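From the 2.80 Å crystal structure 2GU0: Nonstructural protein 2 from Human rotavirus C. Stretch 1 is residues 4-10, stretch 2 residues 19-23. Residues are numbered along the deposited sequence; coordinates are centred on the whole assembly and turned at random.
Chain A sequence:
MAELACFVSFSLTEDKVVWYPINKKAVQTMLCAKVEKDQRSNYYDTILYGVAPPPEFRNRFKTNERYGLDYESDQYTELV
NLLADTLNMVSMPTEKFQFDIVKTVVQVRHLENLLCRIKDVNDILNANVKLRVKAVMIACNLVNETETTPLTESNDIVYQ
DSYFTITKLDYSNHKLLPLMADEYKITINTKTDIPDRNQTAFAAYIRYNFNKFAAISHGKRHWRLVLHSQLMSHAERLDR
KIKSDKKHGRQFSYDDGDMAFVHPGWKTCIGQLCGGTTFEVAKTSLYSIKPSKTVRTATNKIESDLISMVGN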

# COMPACT_ATOMS: atom_id res chain seq x y z
N LEU A 4 32.32 17.39 20.30
CA LEU A 4 32.50 15.97 19.99
C LEU A 4 31.83 15.09 21.03
O LEU A 4 31.39 13.99 20.71
CB LEU A 4 33.98 15.61 19.88
CG LEU A 4 34.37 14.17 19.50
CD1 LEU A 4 33.67 13.76 18.21
CD2 LEU A 4 35.87 14.08 19.32
N ALA A 5 31.76 15.59 22.26
CA ALA A 5 31.16 14.86 23.38
C ALA A 5 29.64 14.70 23.28
O ALA A 5 29.02 14.11 24.16
CB ALA A 5 31.50 15.55 24.70
N CYS A 6 29.03 15.24 22.24
CA CYS A 6 27.60 15.09 22.07
C CYS A 6 27.37 13.84 21.24
O CYS A 6 26.23 13.43 21.05
CB CYS A 6 27.00 16.27 21.34
SG CYS A 6 27.10 17.83 22.20
N PHE A 7 28.45 13.24 20.77
CA PHE A 7 28.34 12.05 19.93
C PHE A 7 29.10 10.82 20.38
O PHE A 7 28.73 9.70 20.01
CB PHE A 7 28.78 12.38 18.52
CG PHE A 7 28.11 13.57 17.94
CD1 PHE A 7 28.68 14.83 18.07
CD2 PHE A 7 26.91 13.45 17.26
CE1 PHE A 7 28.06 15.94 17.53
CE2 PHE A 7 26.29 14.56 16.71
CZ PHE A 7 26.86 15.81 16.85
N VAL A 8 30.16 11.00 21.17
CA VAL A 8 30.97 9.87 21.61
C VAL A 8 31.54 9.98 23.01
O VAL A 8 31.90 11.06 23.48
CB VAL A 8 32.16 9.67 20.67
CG1 VAL A 8 31.68 9.44 19.26
CG2 VAL A 8 33.04 10.90 20.70
N SER A 9 31.62 8.84 23.70
CA SER A 9 32.20 8.79 25.04
C SER A 9 33.46 7.97 24.86
O SER A 9 33.67 7.40 23.78
CB SER A 9 31.24 8.13 26.03
OG SER A 9 30.78 6.90 25.56
N PHE A 10 34.31 7.88 25.88
CA PHE A 10 35.55 7.13 25.71
C PHE A 10 35.97 6.29 26.91
O PHE A 10 35.44 6.44 28.01
CB PHE A 10 36.69 8.09 25.36
CG PHE A 10 36.90 9.16 26.39
CD1 PHE A 10 37.55 8.87 27.58
CD2 PHE A 10 36.37 10.43 26.20
CE1 PHE A 10 37.67 9.84 28.58
CE2 PHE A 10 36.48 11.40 27.19
CZ PHE A 10 37.13 11.10 28.38
N TRP A 19 36.69 4.66 21.70
CA TRP A 19 35.51 5.52 21.65
C TRP A 19 34.23 4.73 21.53
O TRP A 19 34.21 3.66 20.94
CB TRP A 19 35.62 6.49 20.49
CG TRP A 19 36.89 7.28 20.51
CD1 TRP A 19 38.10 6.92 19.99
CD2 TRP A 19 37.08 8.56 21.10
NE1 TRP A 19 39.02 7.89 20.23
CE2 TRP A 19 38.42 8.92 20.91
CE3 TRP A 19 36.23 9.45 21.78
CZ2 TRP A 19 38.94 10.11 21.37
CZ3 TRP A 19 36.74 10.63 22.24
CH2 TRP A 19 38.09 10.96 22.03
N TYR A 20 33.16 5.27 22.10
CA TYR A 20 31.85 4.61 22.02
C TYR A 20 30.75 5.55 21.54
O TYR A 20 30.77 6.75 21.80
CB TYR A 20 31.46 4.05 23.38
CG TYR A 20 32.49 3.14 23.98
CD1 TYR A 20 33.51 3.65 24.80
CD2 TYR A 20 32.48 1.77 23.71
CE1 TYR A 20 34.49 2.81 25.32
CE2 TYR A 20 33.46 0.93 24.22
CZ TYR A 20 34.46 1.45 25.03
OH TYR A 20 35.45 0.63 25.52
N PRO A 21 29.77 4.99 20.82
CA PRO A 21 28.61 5.72 20.27
C PRO A 21 27.67 6.13 21.40
O PRO A 21 27.57 5.43 22.40
CB PRO A 21 27.95 4.68 19.37
CG PRO A 21 29.03 3.76 19.01
CD PRO A 21 29.80 3.62 20.29
N ILE A 22 27.00 7.26 21.25
CA ILE A 22 26.03 7.69 22.26
C ILE A 22 24.65 7.53 21.62
O ILE A 22 24.42 8.00 20.50
CB ILE A 22 26.25 9.15 22.66
CG1 ILE A 22 27.51 9.27 23.51
CG2 ILE A 22 25.08 9.64 23.46
CD1 ILE A 22 27.79 10.69 23.98
N ASN A 23 23.72 6.87 22.30
CA ASN A 23 22.40 6.67 21.70
C ASN A 23 21.35 7.67 22.15
O ASN A 23 21.53 8.36 23.17
CB ASN A 23 21.92 5.23 21.91
CG ASN A 23 21.55 4.93 23.33
OD1 ASN A 23 20.55 5.42 23.84
ND2 ASN A 23 22.37 4.11 23.99

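Residues 4-10 and 19-23 of Nonstructural protein 2 meet as two antiparallel strands, 8-10 and 19-21, preceded on the first side by a short 3-10 segment, residues 4-6. Leu4 O accepts hydrogen bonds from Phe7 N (3.0 Å) and Val8 N (3.3 Å), tying the segment to the residues that follow it. Ala5 and Cys6 point their CB atoms away from the second stretch and meet it through backbone atoms instead. The extended side chain of Ile22 (chi1 m, chi2 t) reaches the backbone of residues 5-8, its CD1 lying 3.6 Å from Ala5 O, 4.2 Å from Cys6 C and 3.7 Å from Val8 N; Ile22 is buried and has 80 Å² covered by the first stretch. The CA-to-CB bond of Phe7 likewise points away, but its carbonyl faces the partner, where Ile22 N donates to Phe7 O a weak hydrogen bond of 3.2 Å, bent to 131° at the hydrogen.

Pairing in register starts at Val8, opposite Pro21 in a non-hydrogen-bonded pair with CA atoms 5.0 Å apart. Proline has no amide hydrogen to offer, and this position asks for none. The close approach here is instead a CA-H...O contact, Val8 CA to Tyr20 O at 3.1 Å. On the sheet face shared by Val8, Phe10, Trp19 and Pro21, Val8 CG2 packs 3.7 Å from Trp19 CE3.

Ser9 and Tyr20 form the hydrogen-bonded pair. Ser9 N donates to Tyr20 O at 2.9 Å, and Tyr20 N donates to Ser9 O at 2.8 Å, with angles of 156° and 164°, both much straighter than the weak Ile22 N to Phe7 O bond. Ser9 O also receives a CA-H...O contact from Trp19 CA at 3.4 Å. Both side chains lie on the other face of the sheet, where Ser9 OG comes within 3.7 Å of Tyr20 CB, a simple packing contact.

At Phe10 the strands draw closest, its CA lying 4.4 Å from that of Trp19 in a second non-hydrogen-bonded pair. Phe10 CB sits over the indole, 3.9 Å from Trp19 CE3 and 4.2 Å from the centroid of the six-membered ring, only 26° off its normal: a CH-pi contact. The phenyl group then leads away, presenting its edge to the Trp19 face in an offset edge-to-face pair, with centroids 5.8 Å apart and planes at 74°. Thus the indole packs against both Val8 and Phe10. The backbone atom Phe10 C lies at the edge of the Tyr20 ring, near its plane, 4.1 Å from Tyr20 CE1.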